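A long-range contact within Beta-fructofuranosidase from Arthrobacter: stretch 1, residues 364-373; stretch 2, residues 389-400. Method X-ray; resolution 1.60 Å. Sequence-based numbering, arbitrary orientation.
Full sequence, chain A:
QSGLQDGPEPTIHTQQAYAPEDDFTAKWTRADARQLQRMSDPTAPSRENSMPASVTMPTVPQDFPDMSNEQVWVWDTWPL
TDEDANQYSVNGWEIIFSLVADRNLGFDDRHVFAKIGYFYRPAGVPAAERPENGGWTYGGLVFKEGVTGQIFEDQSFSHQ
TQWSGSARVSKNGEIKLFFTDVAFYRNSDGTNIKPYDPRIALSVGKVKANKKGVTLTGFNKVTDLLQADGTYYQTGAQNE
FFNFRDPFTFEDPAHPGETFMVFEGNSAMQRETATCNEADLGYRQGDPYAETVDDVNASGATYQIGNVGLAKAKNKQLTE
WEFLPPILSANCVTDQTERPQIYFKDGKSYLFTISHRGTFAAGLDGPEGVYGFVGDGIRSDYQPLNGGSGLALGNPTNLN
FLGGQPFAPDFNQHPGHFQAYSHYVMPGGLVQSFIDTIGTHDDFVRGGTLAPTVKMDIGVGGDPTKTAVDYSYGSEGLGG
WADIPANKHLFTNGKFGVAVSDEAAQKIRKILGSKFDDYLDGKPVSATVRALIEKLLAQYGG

Stretch 1, residues 364-373: LDGPEGVYGF
Stretch 2 (389-400) SGLALGNPTNLN

Antiparallel strands satisfy their backbone donors and acceptors in pairs, and a beta bulge shows how the account is kept when the register slips. In this beta-fructofuranosidase, residues 369-373 form a strand against the chain near 390-395; between them the two whole stretches bury 694 Å², both sides summed. Gly369 faces Gly394 and Val370 faces Leu393 (CA to CA 4.8 Å), but Tyr371 pairs with Leu391, a shift of one residue.

Before the bulge, Asn395 N donates to Glu368 O (2.8 Å) and Val370 N to Leu393 O (2.9 Å). At the bulge, Val370 O accepts twice, from Ala392 N at 2.9 Å and Leu393 N at 3.0 Å, so the extra residue leaves no amide unpaired. Beyond it, Gly372 N donates to Gly390 O (2.7 Å), which also receives a CA-H...O contact from Tyr371 CA at 3.0 Å.

Glycines fit the tight places. Gly369 (phi/psi 142/-152) and Gly390 (95/-18) adopt angles that would jam a CB against the preceding carbonyl; at Gly369 it would also strike Leu393 O, and at Gly394 it would strike Pro367 CG.

Val370 (t) and Leu393 (t, p) share one face, their CB atoms 3.9 Å apart. Tyr371 (m, chi2 82°) and Leu391 (t, p) share the other: Leu391 CD1 lies over the ring, 4.1 Å from its centroid, while Leu391 CD2 meets Pro367 CG at 3.6 Å. The phenol is satisfied within its own stretch, Tyr371 OH donating to Pro367 O (2.7 Å).

Outside the ladder, one water accepts from Glu368 N (2.7 Å) and donates to Thr397 OG1 (2.7 Å). Thr397 (m) in turn donates from OG1 to Asn395 O (2.7 Å), so its hydroxyl both gives and receives. Farther out, Leu399 (m, t), its CB toward stretch 1, packs CD2 against the backbone, 3.9 Å from Gly366 C.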

# COMPACT_ATOMS: atom_id res chain seq x y z
N LEU A 364 1.45 2.18 -24.00
CA LEU A 364 2.25 1.74 -22.85
C LEU A 364 1.76 0.40 -22.32
O LEU A 364 0.66 -0.05 -22.65
CB LEU A 364 2.22 2.79 -21.74
CG LEU A 364 2.63 4.21 -22.14
CD1 LEU A 364 2.56 5.12 -20.92
CD2 LEU A 364 4.03 4.23 -22.72
N ASP A 365 2.58 -0.27 -21.52
CA ASP A 365 2.25 -1.60 -21.05
C ASP A 365 3.21 -1.95 -19.91
O ASP A 365 4.36 -1.51 -19.89
CB ASP A 365 2.41 -2.59 -22.21
CG ASP A 365 1.48 -3.77 -22.12
OD1 ASP A 365 0.62 -3.83 -21.23
OD2 ASP A 365 1.64 -4.65 -22.98
N GLY A 366 2.74 -2.77 -18.99
CA GLY A 366 3.60 -3.26 -17.93
C GLY A 366 2.84 -4.22 -17.04
O GLY A 366 1.62 -4.29 -17.12
N PRO A 367 3.56 -4.91 -16.15
CA PRO A 367 2.91 -5.87 -15.27
C PRO A 367 2.08 -5.23 -14.18
O PRO A 367 2.34 -4.09 -13.75
CB PRO A 367 4.09 -6.63 -14.63
CG PRO A 367 5.25 -5.69 -14.73
CD PRO A 367 5.03 -4.88 -15.96
N GLU A 368 1.13 -5.98 -13.65
CA GLU A 368 0.54 -5.65 -12.35
C GLU A 368 1.62 -5.63 -11.29
O GLU A 368 2.51 -6.48 -11.32
CB GLU A 368 -0.42 -6.76 -11.93
CG GLU A 368 -1.59 -6.98 -12.87
CD GLU A 368 -2.81 -6.12 -12.56
OE1 GLU A 368 -3.21 -6.01 -11.40
OE2 GLU A 368 -3.42 -5.59 -13.50
N GLY A 369 1.61 -4.67 -10.36
CA GLY A 369 2.48 -4.78 -9.20
C GLY A 369 3.10 -3.49 -8.73
O GLY A 369 2.52 -2.42 -8.91
N VAL A 370 4.27 -3.63 -8.12
CA VAL A 370 4.92 -2.51 -7.45
C VAL A 370 5.83 -1.74 -8.37
O VAL A 370 6.76 -2.29 -8.96
CB VAL A 370 5.80 -3.01 -6.26
CG1 VAL A 370 6.40 -1.81 -5.53
CG2 VAL A 370 5.00 -3.90 -5.32
N TYR A 371 5.61 -0.43 -8.38
CA TYR A 371 6.46 0.52 -9.07
C TYR A 371 7.10 1.37 -8.00
O TYR A 371 6.52 1.57 -6.93
CB TYR A 371 5.64 1.32 -10.09
CG TYR A 371 5.21 0.41 -11.23
CD1 TYR A 371 4.11 -0.41 -11.11
CD2 TYR A 371 5.99 0.32 -12.39
CE1 TYR A 371 3.74 -1.27 -12.12
CE2 TYR A 371 5.63 -0.55 -13.41
CZ TYR A 371 4.54 -1.36 -13.26
OH TYR A 371 4.22 -2.22 -14.31
N GLY A 372 8.32 1.81 -8.26
CA GLY A 372 9.01 2.66 -7.30
C GLY A 372 9.94 3.65 -7.90
O GLY A 372 10.31 3.59 -9.09
N PHE A 373 10.34 4.59 -7.04
CA PHE A 373 10.99 5.83 -7.43
C PHE A 373 11.92 6.26 -6.30
O PHE A 373 11.55 6.11 -5.15
CB PHE A 373 9.94 6.92 -7.70
CG PHE A 373 8.87 6.49 -8.68
CD1 PHE A 373 8.97 6.78 -10.03
CD2 PHE A 373 7.79 5.76 -8.21
CE1 PHE A 373 8.00 6.34 -10.92
CE2 PHE A 373 6.82 5.32 -9.08
CZ PHE A 373 6.93 5.61 -10.44
N SER A 389 12.54 2.49 -15.53
CA SER A 389 11.26 1.93 -15.87
C SER A 389 10.21 2.20 -14.80
O SER A 389 9.05 2.39 -15.10
CB SER A 389 11.39 0.42 -16.06
OG SER A 389 11.67 -0.27 -14.84
N GLY A 390 10.66 2.19 -13.53
CA GLY A 390 9.78 2.25 -12.39
C GLY A 390 9.43 0.90 -11.81
O GLY A 390 8.94 0.80 -10.68
N LEU A 391 9.62 -0.18 -12.57
CA LEU A 391 9.19 -1.47 -12.06
C LEU A 391 10.12 -1.99 -10.97
O LEU A 391 11.31 -2.11 -11.20
CB LEU A 391 9.14 -2.50 -13.17
CG LEU A 391 8.63 -3.90 -12.83
CD1 LEU A 391 7.24 -3.84 -12.24
CD2 LEU A 391 8.69 -4.74 -14.08
N ALA A 392 9.53 -2.34 -9.83
CA ALA A 392 10.24 -3.00 -8.73
C ALA A 392 9.78 -4.46 -8.53
O ALA A 392 10.61 -5.35 -8.32
CB ALA A 392 10.08 -2.23 -7.45
N LEU A 393 8.49 -4.72 -8.58
CA LEU A 393 8.01 -6.07 -8.30
C LEU A 393 6.73 -6.37 -9.07
O LEU A 393 5.62 -6.10 -8.58
CB LEU A 393 7.79 -6.28 -6.80
CG LEU A 393 7.54 -7.72 -6.32
CD1 LEU A 393 8.84 -8.49 -6.36
CD2 LEU A 393 6.98 -7.75 -4.91
N GLY A 394 6.89 -6.92 -10.27
CA GLY A 394 5.78 -7.24 -11.15
C GLY A 394 5.31 -8.67 -11.01
O GLY A 394 6.10 -9.59 -10.76
N ASN A 395 4.01 -8.87 -11.13
CA ASN A 395 3.53 -10.23 -11.24
C ASN A 395 4.14 -10.87 -12.48
O ASN A 395 4.49 -10.18 -13.45
CB ASN A 395 2.03 -10.27 -11.29
CG ASN A 395 1.39 -9.88 -9.97
OD1 ASN A 395 2.03 -9.88 -8.91
ND2 ASN A 395 0.11 -9.55 -10.02
N PRO A 396 4.26 -12.22 -12.48
CA PRO A 396 4.78 -12.84 -13.68
C PRO A 396 3.80 -12.56 -14.81
O PRO A 396 2.59 -12.72 -14.62
CB PRO A 396 4.82 -14.34 -13.34
CG PRO A 396 4.24 -14.50 -11.99
CD PRO A 396 4.12 -13.16 -11.35
N THR A 397 4.34 -12.15 -15.96
CA THR A 397 3.60 -11.47 -17.00
C THR A 397 4.30 -11.67 -18.34
O THR A 397 5.50 -11.44 -18.45
CB THR A 397 3.58 -9.93 -16.73
OG1 THR A 397 2.87 -9.66 -15.52
CG2 THR A 397 2.91 -9.16 -17.88
N ASN A 398 3.54 -12.12 -19.34
CA ASN A 398 4.02 -12.10 -20.71
C ASN A 398 3.46 -10.91 -21.45
O ASN A 398 2.29 -10.91 -21.84
CB ASN A 398 3.66 -13.40 -21.46
CG ASN A 398 4.51 -13.58 -22.72
OD1 ASN A 398 4.83 -12.60 -23.39
ND2 ASN A 398 4.88 -14.83 -23.04
N LEU A 399 4.29 -9.88 -21.65
CA LEU A 399 3.81 -8.65 -22.31
C LEU A 399 3.51 -8.86 -23.79
O LEU A 399 2.87 -8.01 -24.40
CB LEU A 399 4.78 -7.48 -22.12
CG LEU A 399 4.87 -6.88 -20.72
CD1 LEU A 399 5.83 -5.70 -20.78
CD2 LEU A 399 3.52 -6.45 -20.14
N ASN A 400 3.94 -10.00 -24.34
CA ASN A 400 3.65 -10.35 -25.73
C ASN A 400 2.23 -10.84 -25.94
O ASN A 400 1.81 -11.03 -27.08
CB ASN A 400 4.64 -11.39 -26.25
CG ASN A 400 6.08 -10.96 -26.04
OD1 ASN A 400 6.82 -11.57 -25.26
ND2 ASN A 400 6.46 -9.90 -26.69
O HOH W 1 0.68 -8.59 -14.38